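PDB 2G5X: ribosome-inactivating protein, which belongs to the plant ribosome-inactivating protein family and folds as a single chain with one mixed sheet and many helices. Local coordinates for residues T153-N156 with V157-A161; A62-S66 with D67-V71; S164-M167 with V168-A172. All coordinates share one frame; numbering follows the deposited sequence.

Contact 1 (T153-N156 with V157-A161)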
ATOM      1  N   THR A 153     -16.828   9.436  -1.173  1.00 12.32           N
ATOM      2  CA  THR A 153     -16.569  10.832  -1.497  1.00 13.39           C
ATOM      3  C   THR A 153     -15.088  10.876  -1.856  1.00 13.40           C
ATOM      4  O   THR A 153     -14.308  10.046  -1.380  1.00 13.46           O
ATOM      5  CB  THR A 153     -16.815  11.786  -0.302  1.00 13.66           C
ATOM      6  OG1 THR A 153     -15.879  11.502   0.743  1.00 13.74           O
ATOM      7  CG2 THR A 153     -18.233  11.633   0.224  1.00 16.73           C
ATOM      8  N   GLY A 154     -14.699  11.824  -2.700  1.00 12.43           N
ATOM      9  CA  GLY A 154     -13.303  11.930  -3.085  1.00 11.12           C
ATOM     10  C   GLY A 154     -12.370  12.025  -1.888  1.00 11.64           C
ATOM     11  O   GLY A 154     -11.335  11.359  -1.842  1.00 10.51           O
ATOM     12  N   LYS A 155     -12.741  12.844  -0.907  1.00 11.46           N
ATOM     13  CA  LYS A 155     -11.911  13.026   0.277  1.00 10.52           C
ATOM     14  C   LYS A 155     -11.731  11.768   1.124  1.00 10.41           C
ATOM     15  O   LYS A 155     -10.603  11.399   1.458  1.00  9.85           O
ATOM     16  CB  LYS A 155     -12.471  14.147   1.156  1.00 12.35           C
ATOM     17  CG  LYS A 155     -11.610  14.417   2.383  1.00 13.86           C
ATOM     18  CD  LYS A 155     -12.232  15.445   3.316  1.00 17.39           C
ATOM     19  CE  LYS A 155     -11.401  15.577   4.584  1.00 19.68           C
ATOM     20  NZ  LYS A 155     -11.974  16.559   5.546  1.00 21.79           N
ATOM     21  N   ASN A 156     -12.830  11.107   1.478  1.00  8.62           N
ATOM     22  CA  ASN A 156     -12.733   9.905   2.301  1.00  9.25           C
ATOM     23  C   ASN A 156     -11.914   8.806   1.625  1.00  7.38           C
ATOM     24  O   ASN A 156     -11.049   8.194   2.255  1.00  7.74           O
ATOM     25  CB  ASN A 156     -14.124   9.374   2.658  1.00  9.86           C
ATOM     26  CG  ASN A 156     -14.881  10.299   3.596  1.00 14.86           C
ATOM     27  OD1 ASN A 156     -14.282  11.015   4.407  1.00 16.01           O
ATOM     28  ND2 ASN A 156     -16.208  10.271   3.509  1.00 14.80           N
ATOM     29  N   VAL A 157     -12.177   8.559   0.346  1.00  6.07           N
ATOM     30  CA  VAL A 157     -11.438   7.529  -0.374  1.00  6.60           C
ATOM     31  C   VAL A 157      -9.955   7.880  -0.494  1.00  6.58           C
ATOM     32  O   VAL A 157      -9.090   7.036  -0.252  1.00  5.16           O
ATOM     33  CB  VAL A 157     -12.018   7.313  -1.790  1.00  6.50           C
ATOM     34  CG1 VAL A 157     -11.099   6.402  -2.603  1.00  8.75           C
ATOM     35  CG2 VAL A 157     -13.411   6.699  -1.688  1.00  7.13           C
ATOM     36  N   ALA A 158      -9.666   9.125  -0.860  1.00  6.25           N
ATOM     37  CA  ALA A 158      -8.280   9.570  -1.020  1.00  7.39           C
ATOM     38  C   ALA A 158      -7.465   9.472   0.269  1.00  7.92           C
ATOM     39  O   ALA A 158      -6.304   9.064   0.246  1.00  7.63           O
ATOM     40  CB  ALA A 158      -8.250  11.004  -1.545  1.00  7.35           C
ATOM     41  N   LYS A 159      -8.071   9.851   1.392  1.00  8.16           N
ATOM     42  CA  LYS A 159      -7.381   9.805   2.676  1.00  8.13           C
ATOM     43  C   LYS A 159      -7.069   8.367   3.068  1.00  7.41           C
ATOM     44  O   LYS A 159      -5.954   8.060   3.493  1.00  5.73           O
ATOM     45  CB  LYS A 159      -8.239  10.472   3.751  1.00 11.75           C
ATOM     46  CG  LYS A 159      -8.324  11.978   3.631  1.00 18.91           C
ATOM     47  CD  LYS A 159      -8.659  12.597   4.979  1.00 22.16           C
ATOM     48  CE  LYS A 159      -7.783  12.045   6.085  1.00 23.66           C
ATOM     49  NZ  LYS A 159      -7.867  12.914   7.293  1.00 27.37           N
ATOM     50  N   PHE A 160      -8.057   7.489   2.914  1.00  6.30           N
ATOM     51  CA  PHE A 160      -7.888   6.075   3.232  1.00  5.27           C
ATOM     52  C   PHE A 160      -6.770   5.479   2.374  1.00  6.33           C
ATOM     53  O   PHE A 160      -5.929   4.726   2.864  1.00  5.88           O
ATOM     54  CB  PHE A 160      -9.201   5.320   2.976  1.00  6.90           C
ATOM     55  CG  PHE A 160      -9.056   3.823   3.010  1.00  6.27           C
ATOM     56  CD1 PHE A 160      -8.732   3.169   4.191  1.00  7.23           C
ATOM     57  CD2 PHE A 160      -9.224   3.069   1.851  1.00  7.01           C
ATOM     58  CE1 PHE A 160      -8.572   1.783   4.222  1.00  8.52           C
ATOM     59  CE2 PHE A 160      -9.064   1.680   1.872  1.00  8.37           C
ATOM     60  CZ  PHE A 160      -8.738   1.039   3.059  1.00  6.53           C
ATOM     61  N   ALA A 161      -6.764   5.823   1.091  1.00  5.53           N
ATOM     62  CA  ALA A 161      -5.750   5.316   0.167  1.00  5.19           C
ATOM     63  C   ALA A 161      -4.334   5.784   0.514  1.00  5.45           C
ATOM     64  O   ALA A 161      -3.394   4.995   0.503  1.00  4.77           O
ATOM     65  CB  ALA A 161      -6.097   5.732  -1.260  1.00  5.39           C
TER
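Lys159 reaches back along its helix to Lys155, one turn earlier, and its side chain can be followed outward step by step. CB starts beside the Lys155 carbonyl. CG, which chi1 of -72° places next to its own backbone N, comes closer, 3.2 Å from Lys155 O. CD then meets CE of Lys155 at 4.1 Å, methylene against methylene. The Lys159 chain bends at chi3 (48°) while that of Lys155 stays extended, yet the two run side by side and point the same way. Their ammonium nitrogens, Lys155 NZ and Lys159 NZ, end 5.8 Å apart, where like charges probably repel mildly. On another side of the turn Val157 places CG2 3.5 Å from Thr153 O, the oxygen that also accepts from Val157 N at 3.1 Å. Ala158 packs on Lys125 and Ala126 of helix 119-126, and Phe160 turns its ring inward to Ile59 and Leu61 of strand 58-64. The first turn is closed by Thr153, whose OG1 accepts from Asn156 N at 3.2 Å with an N-H...O angle of 161°: a threonine N-cap, opening the long helix 154-173.

Contact 2 (A62-S66 with D67-V71)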
ATOM      1  N   ALA A  62      -5.726  -3.886  -3.698  1.00  5.92           N
ATOM      2  CA  ALA A  62      -5.116  -4.536  -4.856  1.00  5.31           C
ATOM      3  C   ALA A  62      -3.919  -3.725  -5.347  1.00  6.59           C
ATOM      4  O   ALA A  62      -4.062  -2.559  -5.711  1.00  6.83           O
ATOM      5  CB  ALA A  62      -6.137  -4.692  -5.979  1.00  6.81           C
ATOM      6  N   PHE A  63      -2.738  -4.344  -5.349  1.00  6.10           N
ATOM      7  CA  PHE A  63      -1.516  -3.675  -5.801  1.00  7.67           C
ATOM      8  C   PHE A  63      -0.957  -4.300  -7.074  1.00  7.01           C
ATOM      9  O   PHE A  63      -0.870  -5.526  -7.177  1.00  9.33           O
ATOM     10  CB  PHE A  63      -0.405  -3.761  -4.744  1.00  7.86           C
ATOM     11  CG  PHE A  63      -0.703  -3.034  -3.465  1.00  7.79           C
ATOM     12  CD1 PHE A  63      -1.336  -3.685  -2.411  1.00  8.33           C
ATOM     13  CD2 PHE A  63      -0.322  -1.706  -3.302  1.00  6.13           C
ATOM     14  CE1 PHE A  63      -1.583  -3.023  -1.207  1.00  8.86           C
ATOM     15  CE2 PHE A  63      -0.564  -1.034  -2.108  1.00  6.35           C
ATOM     16  CZ  PHE A  63      -1.195  -1.694  -1.056  1.00  7.26           C
ATOM     17  N   ARG A  64      -0.572  -3.460  -8.034  1.00  6.76           N
ATOM     18  CA  ARG A  64       0.039  -3.955  -9.268  1.00  7.06           C
ATOM     19  C   ARG A  64       1.355  -4.584  -8.803  1.00  7.11           C
ATOM     20  O   ARG A  64       2.135  -3.949  -8.095  1.00  8.42           O
ATOM     21  CB  ARG A  64       0.291  -2.796 -10.244  1.00  7.23           C
ATOM     22  CG  ARG A  64       1.096  -3.175 -11.490  1.00  6.91           C
ATOM     23  CD  ARG A  64       0.955  -2.124 -12.602  1.00  8.98           C
ATOM     24  NE  ARG A  64      -0.382  -2.152 -13.194  1.00  9.18           N
ATOM     25  CZ  ARG A  64      -1.283  -1.179 -13.083  1.00  9.96           C
ATOM     26  NH1 ARG A  64      -1.001  -0.072 -12.407  1.00 11.73           N
ATOM     27  NH2 ARG A  64      -2.480  -1.323 -13.636  1.00 10.06           N
ATOM     28  N   ALA A  65       1.592  -5.832  -9.196  1.00  6.75           N
ATOM     29  CA  ALA A  65       2.774  -6.584  -8.770  1.00  7.61           C
ATOM     30  C   ALA A  65       4.148  -6.123  -9.254  1.00  7.95           C
ATOM     31  O   ALA A  65       5.158  -6.367  -8.589  1.00  9.35           O
ATOM     32  CB  ALA A  65       2.580  -8.058  -9.116  1.00  8.34           C
ATOM     33  N   SER A  66       4.198  -5.456 -10.399  1.00  7.52           N
ATOM     34  CA  SER A  66       5.473  -5.002 -10.941  1.00  8.30           C
ATOM     35  C   SER A  66       6.092  -3.825 -10.199  1.00  7.20           C
ATOM     36  O   SER A  66       7.318  -3.679 -10.176  1.00  7.44           O
ATOM     37  CB  SER A  66       5.309  -4.621 -12.414  1.00  7.65           C
ATOM     38  OG  SER A  66       4.389  -3.553 -12.560  1.00  7.38           O
ATOM     39  N   ASP A  67       5.251  -2.990  -9.594  1.00  8.45           N
ATOM     40  CA  ASP A  67       5.734  -1.798  -8.902  1.00  8.91           C
ATOM     41  C   ASP A  67       5.077  -1.482  -7.559  1.00  8.42           C
ATOM     42  O   ASP A  67       5.322  -0.418  -6.989  1.00  9.92           O
ATOM     43  CB  ASP A  67       5.583  -0.586  -9.824  1.00  9.15           C
ATOM     44  CG  ASP A  67       4.155  -0.401 -10.322  1.00 11.97           C
ATOM     45  OD1 ASP A  67       3.253  -1.119  -9.840  1.00 11.27           O
ATOM     46  OD2 ASP A  67       3.931   0.465 -11.192  1.00 11.45           O
ATOM     47  N   ALA A  68       4.251  -2.399  -7.061  1.00  8.17           N
ATOM     48  CA  ALA A  68       3.562  -2.221  -5.779  1.00  8.09           C
ATOM     49  C   ALA A  68       2.685  -0.961  -5.757  1.00  8.59           C
ATOM     50  O   ALA A  68       2.602  -0.259  -4.751  1.00  8.86           O
ATOM     51  CB  ALA A  68       4.588  -2.176  -4.638  1.00  9.21           C
ATOM     52  N   TYR A  69       2.012  -0.704  -6.873  1.00  7.80           N
ATOM     53  CA  TYR A  69       1.143   0.462  -7.031  1.00  8.94           C
ATOM     54  C   TYR A  69      -0.329   0.116  -6.741  1.00  8.65           C
ATOM     55  O   TYR A  69      -0.868  -0.828  -7.310  1.00  9.08           O
ATOM     56  CB  TYR A  69       1.310   0.979  -8.461  1.00 10.78           C
ATOM     57  CG  TYR A  69       0.736   2.340  -8.735  1.00 13.85           C
ATOM     58  CD1 TYR A  69      -0.542   2.484  -9.272  1.00 15.64           C
ATOM     59  CD2 TYR A  69       1.479   3.490  -8.480  1.00 14.80           C
ATOM     60  CE1 TYR A  69      -1.064   3.739  -9.554  1.00 17.11           C
ATOM     61  CE2 TYR A  69       0.966   4.753  -8.758  1.00 17.14           C
ATOM     62  CZ  TYR A  69      -0.303   4.870  -9.294  1.00 16.47           C
ATOM     63  OH  TYR A  69      -0.811   6.116  -9.579  1.00 17.49           O
ATOM     64  N   LEU A  70      -0.974   0.883  -5.860  1.00  7.74           N
ATOM     65  CA  LEU A  70      -2.379   0.636  -5.498  1.00  6.51           C
ATOM     66  C   LEU A  70      -3.354   1.043  -6.610  1.00  6.62           C
ATOM     67  O   LEU A  70      -3.375   2.200  -7.033  1.00  5.54           O
ATOM     68  CB  LEU A  70      -2.735   1.393  -4.210  1.00  7.92           C
ATOM     69  CG  LEU A  70      -4.159   1.190  -3.671  1.00  7.44           C
ATOM     70  CD1 LEU A  70      -4.324  -0.237  -3.167  1.00  9.14           C
ATOM     71  CD2 LEU A  70      -4.436   2.185  -2.549  1.00  8.25           C
ATOM     72  N   VAL A  71      -4.173   0.095  -7.067  1.00  5.64           N
ATOM     73  CA  VAL A  71      -5.127   0.373  -8.140  1.00  6.38           C
ATOM     74  C   VAL A  71      -6.597   0.417  -7.717  1.00  7.27           C
ATOM     75  O   VAL A  71      -7.453   0.832  -8.500  1.00  5.57           O
ATOM     76  CB  VAL A  71      -4.990  -0.652  -9.298  1.00  7.45           C
ATOM     77  CG1 VAL A  71      -3.559  -0.634  -9.847  1.00  7.50           C
ATOM     78  CG2 VAL A  71      -5.362  -2.050  -8.813  1.00  8.31           C
TER
HETATM   79  O   HOH W   1       1.437   1.327 -12.001  1.00 12.39           O
HETATM   80  O   HOH W   2       4.851  -1.373 -13.986  1.00 28.83           O
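The Phe63 ring carries the CD1 methyl of Leu70 over one face, 3.9 Å above its plane and offset toward the rim, a CH-pi contact; Ala68 O approaches CD2 of Phe63 obliquely, at 3.6 Å. A second flat group, the Arg64 guanidinium, has Val71 CG1 over one face, 3.7 Å from Arg64 NH1; chi1 of -58° sets this branch anti to the valine's carbonyl carbon. Tyr69 runs alongside Arg64, its ring inclined 27° to the guanidinium, and its hydroxyl bonds to Ser117. Each nitrogen of the arginine's polar end has a partner: NE the backbone oxygen of Asn42, NH2 a salt bridge to Glu91, and NH1 a water that also donates to Asp67 OD2. Asp67 OD1 instead lies against the aliphatic stem, 3.4 Å from CG of Arg64; the charged atoms are not in contact. The backbones join by Arg64 N to Tyr69 O at 2.7 Å and by a nearly straight bond (175°) from Val71 N to Ala62 O, 3.0 Å long. Ala68 N and Tyr69 N both face Arg64 O through weak bonds. With Ala68 left-handed, this is a G1 beta bulge, at the turn that joins strands 58-64 and 69-76 into a hairpin.

Contact 3 (S164-M167 with V168-A172)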
ATOM      1  N   SER A 164      -3.023   4.066   3.626  1.00  5.53           N
ATOM      2  CA  SER A 164      -2.725   2.676   3.291  1.00  5.58           C
ATOM      3  C   SER A 164      -1.427   2.567   2.488  1.00  6.25           C
ATOM      4  O   SER A 164      -0.627   1.661   2.713  1.00  7.45           O
ATOM      5  CB  SER A 164      -3.879   2.065   2.490  1.00  5.76           C
ATOM      6  OG  SER A 164      -5.046   1.936   3.290  1.00  7.24           O
ATOM      7  N   ILE A 165      -1.220   3.485   1.550  1.00  5.56           N
ATOM      8  CA  ILE A 165      -0.007   3.466   0.739  1.00  5.50           C
ATOM      9  C   ILE A 165       1.235   3.631   1.620  1.00  6.58           C
ATOM     10  O   ILE A 165       2.210   2.891   1.484  1.00  6.35           O
ATOM     11  CB  ILE A 165      -0.053   4.578  -0.339  1.00  5.55           C
ATOM     12  CG1 ILE A 165      -1.112   4.218  -1.389  1.00  7.68           C
ATOM     13  CG2 ILE A 165       1.314   4.752  -0.989  1.00  7.45           C
ATOM     14  CD1 ILE A 165      -1.440   5.347  -2.350  1.00  9.29           C
ATOM     15  N   GLN A 166       1.187   4.588   2.539  1.00  5.61           N
ATOM     16  CA  GLN A 166       2.309   4.839   3.439  1.00  5.88           C
ATOM     17  C   GLN A 166       2.611   3.653   4.352  1.00  5.65           C
ATOM     18  O   GLN A 166       3.749   3.190   4.427  1.00  5.44           O
ATOM     19  CB  GLN A 166       2.014   6.063   4.313  1.00  7.05           C
ATOM     20  CG  GLN A 166       1.965   7.380   3.566  1.00  7.53           C
ATOM     21  CD  GLN A 166       3.339   7.986   3.372  1.00 13.18           C
ATOM     22  OE1 GLN A 166       4.247   7.338   2.851  1.00 12.99           O
ATOM     23  NE2 GLN A 166       3.499   9.238   3.790  1.00 12.84           N
ATOM     24  N   MET A 167       1.581   3.163   5.037  1.00  5.80           N
ATOM     25  CA  MET A 167       1.730   2.072   5.992  1.00  6.58           C
ATOM     26  C   MET A 167       1.902   0.670   5.419  1.00  5.63           C
ATOM     27  O   MET A 167       2.433  -0.212   6.095  1.00  7.10           O
ATOM     28  CB  MET A 167       0.548   2.089   6.969  1.00  7.48           C
ATOM     29  CG  MET A 167       0.470   3.370   7.802  1.00  7.56           C
ATOM     30  SD  MET A 167      -0.952   3.444   8.914  1.00  7.56           S
ATOM     31  CE  MET A 167      -0.434   2.330  10.210  1.00  7.52           C
ATOM     32  N   VAL A 168       1.471   0.463   4.179  1.00  5.10           N
ATOM     33  CA  VAL A 168       1.586  -0.852   3.553  1.00  5.67           C
ATOM     34  C   VAL A 168       2.649  -0.899   2.451  1.00  5.96           C
ATOM     35  O   VAL A 168       3.634  -1.628   2.571  1.00  5.86           O
ATOM     36  CB  VAL A 168       0.218  -1.313   2.970  1.00  5.06           C
ATOM     37  CG1 VAL A 168       0.334  -2.719   2.391  1.00  4.85           C
ATOM     38  CG2 VAL A 168      -0.849  -1.287   4.062  1.00  7.98           C
ATOM     39  N   ALA A 169       2.468  -0.110   1.395  1.00  5.48           N
ATOM     40  CA  ALA A 169       3.411  -0.114   0.278  1.00  5.55           C
ATOM     41  C   ALA A 169       4.789   0.486   0.563  1.00  6.54           C
ATOM     42  O   ALA A 169       5.810  -0.162   0.330  1.00  5.01           O
ATOM     43  CB  ALA A 169       2.783   0.579  -0.933  1.00  6.79           C
ATOM     44  N   GLU A 170       4.832   1.718   1.060  1.00  4.40           N
ATOM     45  CA  GLU A 170       6.118   2.353   1.338  1.00  7.47           C
ATOM     46  C   GLU A 170       6.881   1.621   2.439  1.00  6.00           C
ATOM     47  O   GLU A 170       8.107   1.491   2.375  1.00  6.61           O
ATOM     48  CB  GLU A 170       5.913   3.824   1.711  1.00  6.79           C
ATOM     49  CG  GLU A 170       5.189   4.633   0.633  1.00  8.70           C
ATOM     50  CD  GLU A 170       6.033   4.902  -0.610  1.00 11.22           C
ATOM     51  OE1 GLU A 170       7.016   4.173  -0.861  1.00 10.33           O
ATOM     52  OE2 GLU A 170       5.695   5.847  -1.354  1.00 12.48           O
ATOM     53  N   ALA A 171       6.157   1.138   3.446  1.00  6.71           N
ATOM     54  CA  ALA A 171       6.783   0.401   4.542  1.00  6.58           C
ATOM     55  C   ALA A 171       7.348  -0.920   4.013  1.00  7.04           C
ATOM     56  O   ALA A 171       8.383  -1.395   4.479  1.00  7.37           O
ATOM     57  CB  ALA A 171       5.764   0.134   5.653  1.00  7.72           C
ATOM     58  N   ALA A 172       6.663  -1.520   3.046  1.00  6.55           N
ATOM     59  CA  ALA A 172       7.146  -2.773   2.467  1.00  5.43           C
ATOM     60  C   ALA A 172       8.459  -2.521   1.722  1.00  5.19           C
ATOM     61  O   ALA A 172       9.406  -3.309   1.806  1.00  4.54           O
ATOM     62  CB  ALA A 172       6.102  -3.347   1.512  1.00  6.12           C
TER
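Two torsions near -60° (chi1 -58°, chi2 -72°) fold the Glu170 side chain back over the turn that precedes it, against Ile165 and Gln166. CB lies 3.5 Å from Gln166 O, and CG lies 3.6 Å from Ile165 O, so the aliphatic part of the glutamate passes over two successive carbonyl oxygens before the carboxylate leaves for partners outside the turn. There OE2 bonds to the hydroxyl of Tyr119 and OE1 forms a salt bridge with Arg173. Val168 makes a comparable approach on another side of the helix: with CG1 opposite its backbone N, CG2 falls next to that N and comes 3.2 Å from Ser164 O. The same oxygen receives Val168 N at 2.8 Å, in a rather bent bond. From here the helix widens. Glu170 N donates to Ile165 O, five residues back, at 2.9 Å and almost straight (170°), and Ala171 N makes a weak bond of 3.3 Å to Gln166 O. Bonds of this span mark a pi-type turn, inserted within the otherwise alpha-helical segment 154-173, the long helix whose later turns run through the middle of the ribosome-inactivating fold. Glu170, Ala171, Ala172 and Arg173 form the Glu-Ala-Ala-Arg part of the family signature, which in relatives such as ricin lies at the active-site cleft. Two alanines, Ala169 and Ala171, also sit on this turn. Ala171 CB touches Met167 O at 3.4 Å, while Ala169 CB comes equally near the carbonyl of its own earlier turn, 3.4 Å from Ile165 O. Helix 10-25 packs against the widened turn, with Phe16 and Leu20 on Val168, Leu17 on Ala171, and Tyr13 both touching Ala171 and donating its hydroxyl to the carbonyl of Met167.

Contacts 1 and 3 use the same helix, 154-173, at different depths: contact 1 is its partly buried start, with its centre about 14 Å from that of the chain, whereas contact 3 lies about 4 Å from it, wholly buried. The chemistry follows suit, from lysines and a capping threonine to alanines, a valine and a buried glutamate held by Tyr119 and Arg173. Contact 2 belongs to the sheet, mixing an apolar face with a charged, hydrated one. Its apolar face meets the helix: Phe63 CE2 lies 3.9 Å from Ala169 CB, and Leu70 CD2 packs on both Ile165 in contact 3 and Ala161 in contact 1.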